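Local atomic coordinates of CalS10 (Micromonospora echinospora, PDB entry 6UK5), a protein that binds S-adenosylmethionine and, as an amino pentose methyltransferase of calicheamicin biosynthesis, probably passes its methyl group to an amino sugar. Residues G104-F109 with R135-A140; D116-L121 with A143-G148; A124-G129 with T216-E221. One frame throughout, in Å; residues are numbered along the deposited sequence.

Interaction 1: residues G104-F109 with R135-A140. With SAM (S-adenosylmethionine), chain D.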
ATOM      1  N   GLY A 104       7.770  10.490  30.443  1.00 56.97           N
ATOM      2  CA  GLY A 104       6.838  11.061  31.397  1.00 59.15           C
ATOM      3  C   GLY A 104       5.423  11.024  30.875  1.00 57.62           C
ATOM      4  O   GLY A 104       5.169  10.739  29.702  1.00 54.51           O
ATOM      5  N   ASP A 105       4.501  11.321  31.784  1.00 61.35           N
ATOM      6  CA  ASP A 105       3.088  11.450  31.473  1.00 59.11           C
ATOM      7  C   ASP A 105       2.694  12.918  31.481  1.00 60.71           C
ATOM      8  O   ASP A 105       2.996  13.649  32.431  1.00 58.59           O
ATOM      9  CB  ASP A 105       2.232  10.666  32.468  1.00 55.98           C
ATOM     10  CG  ASP A 105       0.818  10.443  31.967  1.00 57.12           C
ATOM     11  OD1 ASP A 105       0.222  11.399  31.424  1.00 58.94           O
ATOM     12  OD2 ASP A 105       0.305   9.313  32.110  1.00 53.43           O
ATOM     13  N   MET A 106       2.025  13.338  30.411  1.00 63.25           N
ATOM     14  CA  MET A 106       1.548  14.708  30.298  1.00 65.17           C
ATOM     15  C   MET A 106       0.726  15.131  31.507  1.00 65.48           C
ATOM     16  O   MET A 106       0.781  16.297  31.917  1.00 66.26           O
ATOM     17  CB  MET A 106       0.700  14.803  29.029  1.00 66.21           C
ATOM     18  CG  MET A 106       0.391  16.182  28.533  1.00 64.39           C
ATOM     19  SD  MET A 106      -0.596  16.149  27.010  1.00 60.64           S
ATOM     20  CE  MET A 106      -0.773  14.401  26.642  1.00 62.47           C
ATOM     21  N   ARG A 107      -0.029  14.202  32.098  1.00 65.20           N
ATOM     22  CA  ARG A 107      -0.920  14.530  33.205  1.00 66.32           C
ATOM     23  C   ARG A 107      -0.210  14.719  34.545  1.00 62.61           C
ATOM     24  O   ARG A 107      -0.827  15.247  35.475  1.00 61.74           O
ATOM     25  CB  ARG A 107      -2.000  13.446  33.341  1.00 65.52           C
ATOM     26  CG  ARG A 107      -2.748  13.132  32.040  1.00 62.58           C
ATOM     27  CD  ARG A 107      -3.414  11.751  32.049  1.00 57.41           C
ATOM     28  NE  ARG A 107      -2.515  10.652  31.705  1.00 56.55           N
ATOM     29  CZ  ARG A 107      -2.925   9.437  31.344  1.00 56.00           C
ATOM     30  NH1 ARG A 107      -4.222   9.158  31.282  1.00 54.67           N
ATOM     31  NH2 ARG A 107      -2.038   8.494  31.048  1.00 57.77           N
ATOM     32  N   THR A 108       1.053  14.304  34.677  1.00 62.11           N
ATOM     33  CA  THR A 108       1.697  14.240  35.989  1.00 54.00           C
ATOM     34  C   THR A 108       3.162  14.654  36.033  1.00 62.91           C
ATOM     35  O   THR A 108       3.708  14.722  37.138  1.00 65.79           O
ATOM     36  CB  THR A 108       1.576  12.828  36.593  1.00 53.92           C
ATOM     37  OG1 THR A 108       2.043  11.849  35.654  1.00 61.67           O
ATOM     38  CG2 THR A 108       0.151  12.540  37.046  1.00 57.49           C
ATOM     39  N   PHE A 109       3.825  14.910  34.910  1.00 64.55           N
ATOM     40  CA  PHE A 109       5.276  15.018  34.939  1.00 67.18           C
ATOM     41  C   PHE A 109       5.713  16.190  35.815  1.00 68.12           C
ATOM     42  O   PHE A 109       4.959  17.135  36.068  1.00 67.84           O
ATOM     43  CB  PHE A 109       5.835  15.196  33.525  1.00 65.38           C
ATOM     44  CG  PHE A 109       5.543  16.542  32.915  1.00 61.18           C
ATOM     45  CD1 PHE A 109       4.259  16.890  32.531  1.00 63.08           C
ATOM     46  CD2 PHE A 109       6.567  17.453  32.705  1.00 58.33           C
ATOM     47  CE1 PHE A 109       3.998  18.127  31.965  1.00 59.97           C
ATOM     48  CE2 PHE A 109       6.312  18.686  32.136  1.00 53.74           C
ATOM     49  CZ  PHE A 109       5.027  19.023  31.767  1.00 57.62           C
ATOM     50  N   ARG A 135      -7.357  18.813  31.725  1.00 59.25           N
ATOM     51  CA  ARG A 135      -7.134  19.915  32.654  1.00 60.33           C
ATOM     52  C   ARG A 135      -5.910  19.674  33.524  1.00 64.56           C
ATOM     53  O   ARG A 135      -5.201  20.626  33.873  1.00 70.22           O
ATOM     54  CB  ARG A 135      -8.370  20.131  33.525  1.00 60.82           C
ATOM     55  CG  ARG A 135      -9.591  20.621  32.764  1.00 58.46           C
ATOM     56  CD  ARG A 135     -10.851  20.509  33.608  1.00 57.55           C
ATOM     57  NE  ARG A 135     -10.734  21.261  34.857  1.00 56.22           N
ATOM     58  CZ  ARG A 135     -11.158  22.510  35.039  1.00 61.63           C
ATOM     59  NH1 ARG A 135     -11.738  23.181  34.051  1.00 61.48           N
ATOM     60  NH2 ARG A 135     -10.996  23.093  36.221  1.00 59.54           N
ATOM     61  N   ALA A 136      -5.646  18.418  33.890  1.00 66.85           N
ATOM     62  CA  ALA A 136      -4.416  18.110  34.610  1.00 65.90           C
ATOM     63  C   ALA A 136      -3.199  18.315  33.719  1.00 67.14           C
ATOM     64  O   ALA A 136      -2.186  18.875  34.156  1.00 74.86           O
ATOM     65  CB  ALA A 136      -4.460  16.674  35.133  1.00 64.29           C
ATOM     66  N   ALA A 137      -3.286  17.879  32.461  1.00 71.71           N
ATOM     67  CA  ALA A 137      -2.205  18.117  31.511  1.00 68.64           C
ATOM     68  C   ALA A 137      -1.957  19.609  31.329  1.00 68.88           C
ATOM     69  O   ALA A 137      -0.829  20.089  31.491  1.00 70.84           O
ATOM     70  CB  ALA A 137      -2.541  17.454  30.174  1.00 69.10           C
ATOM     71  N   VAL A 138      -3.006  20.361  30.988  1.00 69.27           N
ATOM     72  CA  VAL A 138      -2.853  21.797  30.776  1.00 70.63           C
ATOM     73  C   VAL A 138      -2.319  22.474  32.027  1.00 71.53           C
ATOM     74  O   VAL A 138      -1.563  23.449  31.941  1.00 67.23           O
ATOM     75  CB  VAL A 138      -4.195  22.412  30.330  1.00 67.52           C
ATOM     76  CG1 VAL A 138      -4.171  23.926  30.485  1.00 61.29           C
ATOM     77  CG2 VAL A 138      -4.489  22.042  28.884  1.00 66.14           C
ATOM     78  N   ALA A 139      -2.695  21.976  33.208  1.00 70.22           N
ATOM     79  CA  ALA A 139      -2.200  22.570  34.444  1.00 68.17           C
ATOM     80  C   ALA A 139      -0.742  22.200  34.684  1.00 67.01           C
ATOM     81  O   ALA A 139       0.046  23.031  35.149  1.00 63.23           O
ATOM     82  CB  ALA A 139      -3.067  22.131  35.624  1.00 70.46           C
ATOM     83  N   ALA A 140      -0.364  20.959  34.366  1.00 69.11           N
ATOM     84  CA  ALA A 140       1.028  20.545  34.515  1.00 65.41           C
ATOM     85  C   ALA A 140       1.941  21.356  33.603  1.00 60.92           C
ATOM     86  O   ALA A 140       2.949  21.912  34.051  1.00 55.41           O
ATOM     87  CB  ALA A 140       1.162  19.051  34.222  1.00 66.16           C
TER
HETATM   88  N   SAM D 302       4.562  16.222  18.609  1.00 62.92           N
HETATM   89  CA  SAM D 302       4.339  14.926  18.054  1.00 65.34           C
HETATM   90  C   SAM D 302       4.453  14.924  16.498  1.00 62.85           C
HETATM   91  O   SAM D 302       3.868  15.835  15.861  1.00 57.37           O
HETATM   92  OXT SAM D 302       5.121  13.996  16.001  1.00 61.42           O
HETATM   93  CB  SAM D 302       2.960  14.405  18.479  1.00 62.48           C
HETATM   94  CG  SAM D 302       2.964  12.894  18.325  1.00 62.69           C
HETATM   95  SD  SAM D 302       1.223  12.416  18.276  1.00 57.16           S
HETATM   96  CE  SAM D 302       1.341  10.824  17.476  1.00 68.84           C
HETATM   97  C5' SAM D 302       0.757  11.913  19.977  1.00 60.53           C
HETATM   98  C4' SAM D 302       1.873  11.557  20.969  1.00 59.88           C
HETATM   99  O4' SAM D 302       1.392  11.792  22.305  1.00 64.17           O
HETATM  100  C3' SAM D 302       2.329  10.096  20.918  1.00 61.60           C
HETATM  101  O3' SAM D 302       3.655   9.998  20.403  1.00 59.25           O
HETATM  102  C2' SAM D 302       2.278   9.617  22.382  1.00 62.27           C
HETATM  103  O2' SAM D 302       3.486   8.973  22.772  1.00 59.70           O
HETATM  104  C1' SAM D 302       2.063  10.909  23.171  1.00 66.02           C
HETATM  105  N9  SAM D 302       1.256  10.756  24.375  1.00 66.80           N
HETATM  106  C8  SAM D 302      -0.033  10.294  24.466  1.00 66.70           C
HETATM  107  N7  SAM D 302      -0.534  10.343  25.675  1.00 64.22           N
HETATM  108  C5  SAM D 302       0.491  10.879  26.436  1.00 63.36           C
HETATM  109  C6  SAM D 302       0.590  11.210  27.801  1.00 61.55           C
HETATM  110  N6  SAM D 302      -0.382  10.992  28.692  1.00 62.09           N
HETATM  111  N1  SAM D 302       1.742  11.770  28.231  1.00 59.60           N
HETATM  112  C2  SAM D 302       2.726  11.971  27.350  1.00 60.55           C
HETATM  113  N3  SAM D 302       2.754  11.689  26.045  1.00 61.54           N
HETATM  114  C4  SAM D 302       1.600  11.144  25.649  1.00 63.87           C
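M106 and F109 pack against A137 and A140 of helix 131-143, and A136 CB lies by R107 O. M106 CG is anti to the backbone N (chi1 -165°), which places it 3.6 Å from A137 CB, and F109 CE1 lies 3.7 Å from A140 CB. No classical hydrogen bond crosses between the segments, but A137 CA points its hydrogen at M106 O in a 3.5 Å CA-H...O contact, and the same oxygen lies in the plane of the F109 ring at its edge.

D105 OD1 takes three N-H groups: R107 N, closing an Asx turn, R107 NE (2.9 Å to OD1), and the adenine N6 of S-adenosylmethionine (2.8 Å to OD1). R107 grips the carboxylate side-on, its NH2 meeting the syn lone pair of D105 OD2 at 2.7 Å, which fixes the rotation of the acid. M106 N donates to adenine N1 (2.7 Å, 169°), while M106 CE rests against C5 and C6.

A loop after strand 101-103 that reads adenine N6 through an aspartate and N1 through the next backbone N-H is characteristic of the cofactor pocket of class I, Rossmann-like methyltransferases.

Interaction 2: residues D116-L121 with A143-G148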
ATOM      1  N   ASP A 116      10.553  28.910  28.955  1.00 69.38           N
ATOM      2  CA  ASP A 116       9.927  30.072  28.338  1.00 69.52           C
ATOM      3  C   ASP A 116       8.731  29.697  27.472  1.00 66.22           C
ATOM      4  O   ASP A 116       7.878  30.552  27.212  1.00 62.22           O
ATOM      5  CB  ASP A 116      10.940  30.840  27.486  1.00 67.14           C
ATOM      6  CG  ASP A 116      12.020  31.502  28.316  1.00 64.89           C
ATOM      7  OD1 ASP A 116      11.675  32.343  29.176  1.00 61.49           O
ATOM      8  OD2 ASP A 116      13.211  31.179  28.103  1.00 66.20           O
ATOM      9  N   ALA A 117       8.646  28.445  27.027  1.00 67.07           N
ATOM     10  CA  ALA A 117       7.552  28.020  26.169  1.00 60.81           C
ATOM     11  C   ALA A 117       7.380  26.514  26.289  1.00 59.42           C
ATOM     12  O   ALA A 117       8.363  25.779  26.410  1.00 59.96           O
ATOM     13  CB  ALA A 117       7.812  28.411  24.709  1.00 60.33           C
ATOM     14  N   VAL A 118       6.128  26.066  26.259  1.00 58.14           N
ATOM     15  CA  VAL A 118       5.789  24.648  26.274  1.00 56.49           C
ATOM     16  C   VAL A 118       4.797  24.395  25.149  1.00 52.38           C
ATOM     17  O   VAL A 118       3.759  25.061  25.077  1.00 52.17           O
ATOM     18  CB  VAL A 118       5.192  24.214  27.626  1.00 56.54           C
ATOM     19  CG1 VAL A 118       4.759  22.756  27.568  1.00 59.47           C
ATOM     20  CG2 VAL A 118       6.181  24.458  28.759  1.00 58.92           C
ATOM     21  N   THR A 119       5.112  23.446  24.274  1.00 53.13           N
ATOM     22  CA  THR A 119       4.268  23.148  23.128  1.00 52.18           C
ATOM     23  C   THR A 119       3.680  21.749  23.247  1.00 48.43           C
ATOM     24  O   THR A 119       4.265  20.856  23.869  1.00 51.24           O
ATOM     25  CB  THR A 119       5.040  23.262  21.807  1.00 55.94           C
ATOM     26  OG1 THR A 119       5.977  22.183  21.698  1.00 52.99           O
ATOM     27  CG2 THR A 119       5.788  24.585  21.727  1.00 58.52           C
ATOM     28  N   CYS A 120       2.503  21.576  22.642  1.00 50.44           N
ATOM     29  CA  CYS A 120       1.759  20.314  22.653  1.00 49.75           C
ATOM     30  C   CYS A 120       1.004  20.273  21.322  1.00 45.63           C
ATOM     31  O   CYS A 120      -0.101  20.807  21.211  1.00 46.82           O
ATOM     32  CB  CYS A 120       0.816  20.222  23.843  1.00 50.99           C
ATOM     33  SG  CYS A 120       0.111  18.574  24.138  1.00 69.47           S
ATOM     34  N   LEU A 121       1.614  19.642  20.321  1.00 51.05           N
ATOM     35  CA  LEU A 121       1.203  19.817  18.939  1.00 56.98           C
ATOM     36  C   LEU A 121       0.727  18.504  18.328  1.00 58.99           C
ATOM     37  O   LEU A 121       0.973  17.414  18.852  1.00 61.78           O
ATOM     38  CB  LEU A 121       2.361  20.384  18.099  1.00 60.32           C
ATOM     39  CG  LEU A 121       3.136  21.538  18.743  1.00 53.21           C
ATOM     40  CD1 LEU A 121       4.445  21.792  18.004  1.00 55.56           C
ATOM     41  CD2 LEU A 121       2.296  22.806  18.810  1.00 48.69           C
ATOM     42  N   ALA A 143       2.526  24.746  34.866  1.00 54.28           N
ATOM     43  CA  ALA A 143       3.414  24.803  36.020  1.00 58.43           C
ATOM     44  C   ALA A 143       4.870  24.912  35.592  1.00 58.31           C
ATOM     45  O   ALA A 143       5.694  25.480  36.319  1.00 60.24           O
ATOM     46  CB  ALA A 143       3.212  23.570  36.898  1.00 56.41           C
ATOM     47  N   HIS A 144       5.205  24.366  34.428  1.00 57.10           N
ATOM     48  CA  HIS A 144       6.553  24.404  33.884  1.00 60.00           C
ATOM     49  C   HIS A 144       6.835  25.680  33.098  1.00 57.08           C
ATOM     50  O   HIS A 144       7.877  25.771  32.441  1.00 58.56           O
ATOM     51  CB  HIS A 144       6.772  23.172  33.001  1.00 59.30           C
ATOM     52  CG  HIS A 144       6.879  21.896  33.776  1.00 61.62           C
ATOM     53  ND1 HIS A 144       5.780  21.253  34.304  1.00 57.17           N
ATOM     54  CD2 HIS A 144       7.951  21.138  34.106  1.00 62.65           C
ATOM     55  CE1 HIS A 144       6.172  20.164  34.939  1.00 57.48           C
ATOM     56  NE2 HIS A 144       7.485  20.067  34.828  1.00 57.98           N
ATOM     57  N   LEU A 145       5.930  26.654  33.141  1.00 56.53           N
ATOM     58  CA  LEU A 145       6.116  27.934  32.476  1.00 59.03           C
ATOM     59  C   LEU A 145       6.579  28.994  33.465  1.00 62.31           C
ATOM     60  O   LEU A 145       6.044  29.101  34.572  1.00 65.44           O
ATOM     61  CB  LEU A 145       4.823  28.406  31.809  1.00 57.05           C
ATOM     62  CG  LEU A 145       4.446  27.727  30.496  1.00 56.02           C
ATOM     63  CD1 LEU A 145       3.075  28.195  30.048  1.00 58.44           C
ATOM     64  CD2 LEU A 145       5.489  28.007  29.426  1.00 53.70           C
ATOM     65  N   ALA A 146       7.573  29.778  33.056  1.00 59.88           N
ATOM     66  CA  ALA A 146       7.923  30.977  33.792  1.00 60.36           C
ATOM     67  C   ALA A 146       6.846  32.037  33.573  1.00 63.19           C
ATOM     68  O   ALA A 146       6.031  31.924  32.653  1.00 62.06           O
ATOM     69  CB  ALA A 146       9.282  31.502  33.340  1.00 60.50           C
ATOM     70  N   PRO A 147       6.813  33.075  34.409  1.00 65.78           N
ATOM     71  CA  PRO A 147       5.823  34.142  34.202  1.00 67.51           C
ATOM     72  C   PRO A 147       5.980  34.756  32.818  1.00 64.00           C
ATOM     73  O   PRO A 147       7.093  35.012  32.353  1.00 61.53           O
ATOM     74  CB  PRO A 147       6.134  35.148  35.315  1.00 66.04           C
ATOM     75  CG  PRO A 147       6.912  34.382  36.331  1.00 74.26           C
ATOM     76  CD  PRO A 147       7.668  33.330  35.582  1.00 71.65           C
ATOM     77  N   GLY A 148       4.848  34.984  32.156  1.00 61.73           N
ATOM     78  CA  GLY A 148       4.856  35.381  30.767  1.00 58.00           C
ATOM     79  C   GLY A 148       5.150  34.257  29.798  1.00 57.77           C
ATOM     80  O   GLY A 148       5.128  34.488  28.582  1.00 58.36           O
TER
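V118 and L145 carry this contact, a purely apolar one without a hydrogen bond between the segments. V118 CG2 meets L145 CD2 at 3.7 Å, with the two side chains crossing at a slant. L145 CD2 also rests on the strand backbone beneath, 3.9 Å from A117 CA and 4.1 Å from D116 O, so one methyl touches D116, A117 and V118. The first torsion of L145 puts CG anti to the carbonyl carbon (chi1 -77°), from where its CD2 branch meets strand 117-120. H144 adds a looser contact through its backbone, H144 O lying 4.3 Å from V118 CG2.

Around this apolar pair, polar groups fix both segments: the D116 carboxylate makes a salt bridge from OD1 to R52 and accepts at OD2 from the backbone N-H groups of A56 and R57. The H144 imidazole, past the end of helix 131-143, is held at both nitrogens, ND1 bonding to A140 O and NE2 to L111 N, and with its rotation fixed in this way the ring stacks on F109.

Further out, strand 115-120, whose backbone bonds to L59 on one flank and to V150 and V152 on the other, forms a beta-alpha-beta crossover with helix 131-143 and the parallel neighbour 149-153; L145, which also packs on L151, lies on its return from helix to sheet, an element of the Rossmann-like methyltransferase fold.

Interaction 3: residues A124-G129 with T216-E221. With SAM (S-adenosylmethionine), chain D.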
ATOM      1  N   ALA A 124      -1.867  16.086  20.376  1.00 52.36           N
ATOM      2  CA  ALA A 124      -1.336  15.163  21.373  1.00 53.11           C
ATOM      3  C   ALA A 124      -2.225  15.112  22.609  1.00 50.09           C
ATOM      4  O   ALA A 124      -2.443  14.037  23.182  1.00 48.53           O
ATOM      5  CB  ALA A 124       0.090  15.565  21.751  1.00 52.16           C
ATOM      6  N   VAL A 125      -2.757  16.260  23.031  1.00 49.01           N
ATOM      7  CA  VAL A 125      -3.571  16.298  24.241  1.00 49.20           C
ATOM      8  C   VAL A 125      -4.857  15.504  24.074  1.00 50.82           C
ATOM      9  O   VAL A 125      -5.426  15.021  25.060  1.00 51.95           O
ATOM     10  CB  VAL A 125      -3.873  17.758  24.623  1.00 48.52           C
ATOM     11  CG1 VAL A 125      -4.965  18.329  23.726  1.00 45.97           C
ATOM     12  CG2 VAL A 125      -4.296  17.849  26.080  1.00 55.28           C
ATOM     13  N   ASN A 126      -5.335  15.344  22.846  1.00 46.01           N
ATOM     14  CA  ASN A 126      -6.606  14.670  22.614  1.00 47.83           C
ATOM     15  C   ASN A 126      -6.492  13.152  22.626  1.00 50.66           C
ATOM     16  O   ASN A 126      -7.475  12.473  22.315  1.00 43.85           O
ATOM     17  CB  ASN A 126      -7.207  15.151  21.295  1.00 43.72           C
ATOM     18  CG  ASN A 126      -7.409  16.652  21.273  1.00 44.27           C
ATOM     19  OD1 ASN A 126      -6.563  17.394  20.777  1.00 43.03           O
ATOM     20  ND2 ASN A 126      -8.522  17.110  21.835  1.00 41.98           N
ATOM     21  N   PHE A 127      -5.332  12.609  22.986  1.00 48.26           N
ATOM     22  CA  PHE A 127      -5.198  11.192  23.296  1.00 43.29           C
ATOM     23  C   PHE A 127      -5.555  10.891  24.741  1.00 44.50           C
ATOM     24  O   PHE A 127      -5.534   9.724  25.146  1.00 45.46           O
ATOM     25  CB  PHE A 127      -3.780  10.710  22.985  1.00 46.55           C
ATOM     26  CG  PHE A 127      -3.524  10.536  21.520  1.00 48.43           C
ATOM     27  CD1 PHE A 127      -3.835   9.343  20.890  1.00 47.29           C
ATOM     28  CD2 PHE A 127      -3.002  11.574  20.766  1.00 47.52           C
ATOM     29  CE1 PHE A 127      -3.617   9.179  19.537  1.00 46.09           C
ATOM     30  CE2 PHE A 127      -2.782  11.419  19.410  1.00 46.31           C
ATOM     31  CZ  PHE A 127      -3.091  10.217  18.796  1.00 45.24           C
ATOM     32  N   LEU A 128      -5.872  11.920  25.518  1.00 41.95           N
ATOM     33  CA  LEU A 128      -6.465  11.749  26.831  1.00 42.94           C
ATOM     34  C   LEU A 128      -7.965  11.525  26.673  1.00 44.42           C
ATOM     35  O   LEU A 128      -8.577  11.942  25.686  1.00 43.19           O
ATOM     36  CB  LEU A 128      -6.175  12.975  27.695  1.00 41.97           C
ATOM     37  CG  LEU A 128      -4.701  13.391  27.679  1.00 48.98           C
ATOM     38  CD1 LEU A 128      -4.472  14.702  28.408  1.00 51.75           C
ATOM     39  CD2 LEU A 128      -3.850  12.292  28.307  1.00 50.50           C
ATOM     40  N   GLY A 129      -8.552  10.840  27.647  1.00 48.23           N
ATOM     41  CA  GLY A 129      -9.901  10.337  27.482  1.00 46.45           C
ATOM     42  C   GLY A 129     -10.988  11.206  28.077  1.00 44.10           C
ATOM     43  O   GLY A 129     -12.139  11.149  27.634  1.00 45.00           O
ATOM     44  N   THR A 216     -10.136  12.020  21.610  1.00 42.79           N
ATOM     45  CA  THR A 216     -11.270  12.655  22.267  1.00 43.60           C
ATOM     46  C   THR A 216     -11.190  14.169  22.121  1.00 41.77           C
ATOM     47  O   THR A 216     -10.212  14.788  22.556  1.00 42.72           O
ATOM     48  CB  THR A 216     -11.325  12.255  23.743  1.00 42.34           C
ATOM     49  OG1 THR A 216     -11.413  10.828  23.849  1.00 44.18           O
ATOM     50  CG2 THR A 216     -12.529  12.889  24.419  1.00 39.50           C
ATOM     51  N   MET A 217     -12.215  14.758  21.509  1.00 44.96           N
ATOM     52  CA  MET A 217     -12.288  16.205  21.373  1.00 46.96           C
ATOM     53  C   MET A 217     -12.617  16.859  22.714  1.00 46.95           C
ATOM     54  O   MET A 217     -13.259  16.263  23.583  1.00 50.26           O
ATOM     55  CB  MET A 217     -13.370  16.609  20.374  1.00 50.44           C
ATOM     56  CG  MET A 217     -13.419  18.110  20.113  1.00 57.53           C
ATOM     57  SD  MET A 217     -14.879  18.607  19.197  1.00 65.11           S
ATOM     58  CE  MET A 217     -16.021  18.726  20.578  1.00 53.69           C
ATOM     59  N   PHE A 218     -12.188  18.110  22.862  1.00 48.54           N
ATOM     60  CA  PHE A 218     -12.638  18.981  23.937  1.00 49.18           C
ATOM     61  C   PHE A 218     -13.139  20.278  23.319  1.00 48.79           C
ATOM     62  O   PHE A 218     -12.758  20.649  22.207  1.00 51.91           O
ATOM     63  CB  PHE A 218     -11.513  19.231  24.938  1.00 46.87           C
ATOM     64  CG  PHE A 218     -10.929  17.968  25.494  1.00 50.20           C
ATOM     65  CD1 PHE A 218     -11.658  17.181  26.373  1.00 48.24           C
ATOM     66  CD2 PHE A 218      -9.672  17.539  25.100  1.00 48.14           C
ATOM     67  CE1 PHE A 218     -11.131  16.006  26.878  1.00 48.63           C
ATOM     68  CE2 PHE A 218      -9.136  16.363  25.595  1.00 47.68           C
ATOM     69  CZ  PHE A 218      -9.867  15.592  26.486  1.00 48.79           C
ATOM     70  N   THR A 219     -14.010  20.963  24.049  1.00 51.90           N
ATOM     71  CA  THR A 219     -14.663  22.151  23.526  1.00 54.93           C
ATOM     72  C   THR A 219     -13.841  23.402  23.808  1.00 53.65           C
ATOM     73  O   THR A 219     -12.981  23.430  24.693  1.00 52.83           O
ATOM     74  CB  THR A 219     -16.056  22.317  24.134  1.00 51.52           C
ATOM     75  OG1 THR A 219     -15.979  22.182  25.557  1.00 52.69           O
ATOM     76  CG2 THR A 219     -16.999  21.254  23.596  1.00 47.20           C
ATOM     77  N   ARG A 220     -14.115  24.446  23.021  1.00 52.70           N
ATOM     78  CA  ARG A 220     -13.538  25.760  23.287  1.00 55.35           C
ATOM     79  C   ARG A 220     -13.818  26.191  24.720  1.00 52.11           C
ATOM     80  O   ARG A 220     -12.936  26.725  25.402  1.00 49.80           O
ATOM     81  CB  ARG A 220     -14.103  26.774  22.290  1.00 55.07           C
ATOM     82  CG  ARG A 220     -13.748  28.226  22.555  1.00 52.76           C
ATOM     83  CD  ARG A 220     -12.253  28.491  22.546  1.00 54.64           C
ATOM     84  NE  ARG A 220     -11.995  29.929  22.498  1.00 55.64           N
ATOM     85  CZ  ARG A 220     -12.003  30.655  21.383  1.00 51.43           C
ATOM     86  NH1 ARG A 220     -12.250  30.082  20.212  1.00 52.05           N
ATOM     87  NH2 ARG A 220     -11.766  31.958  21.438  1.00 59.05           N
ATOM     88  N   GLU A 221     -15.041  25.955  25.196  1.00 53.88           N
ATOM     89  CA  GLU A 221     -15.378  26.279  26.579  1.00 56.90           C
ATOM     90  C   GLU A 221     -14.530  25.481  27.561  1.00 56.24           C
ATOM     91  O   GLU A 221     -14.165  25.980  28.632  1.00 56.47           O
ATOM     92  CB  GLU A 221     -16.864  26.000  26.815  1.00 56.22           C
ATOM     93  CG  GLU A 221     -17.438  26.630  28.067  1.00 60.02           C
ATOM     94  CD  GLU A 221     -18.947  26.695  28.038  1.00 64.43           C
ATOM     95  OE1 GLU A 221     -19.584  25.642  27.811  1.00 62.40           O
ATOM     96  OE2 GLU A 221     -19.488  27.806  28.231  1.00 66.20           O
TER
HETATM   97  N   SAM D 302       4.562  16.222  18.609  1.00 62.92           N
HETATM   98  CA  SAM D 302       4.339  14.926  18.054  1.00 65.34           C
HETATM   99  C   SAM D 302       4.453  14.924  16.498  1.00 62.85           C
HETATM  100  O   SAM D 302       3.868  15.835  15.861  1.00 57.37           O
HETATM  101  OXT SAM D 302       5.121  13.996  16.001  1.00 61.42           O
HETATM  102  CB  SAM D 302       2.960  14.405  18.479  1.00 62.48           C
HETATM  103  CG  SAM D 302       2.964  12.894  18.325  1.00 62.69           C
HETATM  104  SD  SAM D 302       1.223  12.416  18.276  1.00 57.16           S
HETATM  105  CE  SAM D 302       1.341  10.824  17.476  1.00 68.84           C
HETATM  106  C5' SAM D 302       0.757  11.913  19.977  1.00 60.53           C
HETATM  107  C4' SAM D 302       1.873  11.557  20.969  1.00 59.88           C
HETATM  108  O4' SAM D 302       1.392  11.792  22.305  1.00 64.17           O
HETATM  109  C3' SAM D 302       2.329  10.096  20.918  1.00 61.60           C
HETATM  110  O3' SAM D 302       3.655   9.998  20.403  1.00 59.25           O
HETATM  111  C2' SAM D 302       2.278   9.617  22.382  1.00 62.27           C
HETATM  112  O2' SAM D 302       3.486   8.973  22.772  1.00 59.70           O
HETATM  113  C1' SAM D 302       2.063  10.909  23.171  1.00 66.02           C
HETATM  114  N9  SAM D 302       1.256  10.756  24.375  1.00 66.80           N
HETATM  115  C8  SAM D 302      -0.033  10.294  24.466  1.00 66.70           C
HETATM  116  N7  SAM D 302      -0.534  10.343  25.675  1.00 64.22           N
HETATM  117  C5  SAM D 302       0.491  10.879  26.436  1.00 63.36           C
HETATM  118  C6  SAM D 302       0.590  11.210  27.801  1.00 61.55           C
HETATM  119  N6  SAM D 302      -0.382  10.992  28.692  1.00 62.09           N
HETATM  120  N1  SAM D 302       1.742  11.770  28.231  1.00 59.60           N
HETATM  121  C2  SAM D 302       2.726  11.971  27.350  1.00 60.55           C
HETATM  122  N3  SAM D 302       2.754  11.689  26.045  1.00 61.54           N
HETATM  123  C4  SAM D 302       1.600  11.144  25.649  1.00 63.87           C
HETATM  124  O   HOH W   1     -12.915   9.165  26.035  1.00 42.83           O
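N126 O, at the 3-10 turn 125-127, accepts from T216 N (2.8 Å, 166°), bonding the turn to the end of strand 206-216. The N126 side chain returns the bond: its CG is anti to the carbonyl carbon (chi1 -58°), and ND2 donates in the amide plane to T216 O at 3.0 Å. The same ND2 bonds Y223 OH, and OD1 accepts from W156 N, so both ends of the buried amide are satisfied. An alanine in place of N126 would probably leave T216 O, W156 N and Y223 OH without these partners and open a gap beside the F218 ring.

That ring slides past the amide, their planes 26° apart and CD2 3.5 Å from N126 ND2. T216 O lies over one face of F218, toward the rim, and V125 O meets its edge in plane. A water joins G129 O to T216 OG1. On the cofactor side, F127 CE2 is 3.6 Å from C5' of S-adenosylmethionine, and L128 CD2 is 3.7 Å from N6.

F218 packs on V131 and M134 of helix 131-143, while T219 N-caps helix 220-229. The contact thus ties the loop after strand 115-120 to the passage from strand 206-216 into that helix.

How the interactions relate
The first segments of the three interactions follow in order, 104-109, 116-121 and 124-129, and their partners come later in the same order, so the contacts interleave. Centres of interactions 1 and 2 are about 12 Å apart, of 1 and 3 about 13 Å, and of 2 and 3 about 19 Å, interaction 1 being closest to both others. M106 links them, its SD 3.8 Å from C120 SG and its CE 3.9 Å from A124 O. Interactions 1 and 2 stay within the seven-stranded Rossmann-like region, whereas interaction 3 brings in the end of the five-stranded sheet. Interactions 1 and 3 both touch S-adenosylmethionine, so the adenine pocket draws on the loops holding 104-109 and 124-129.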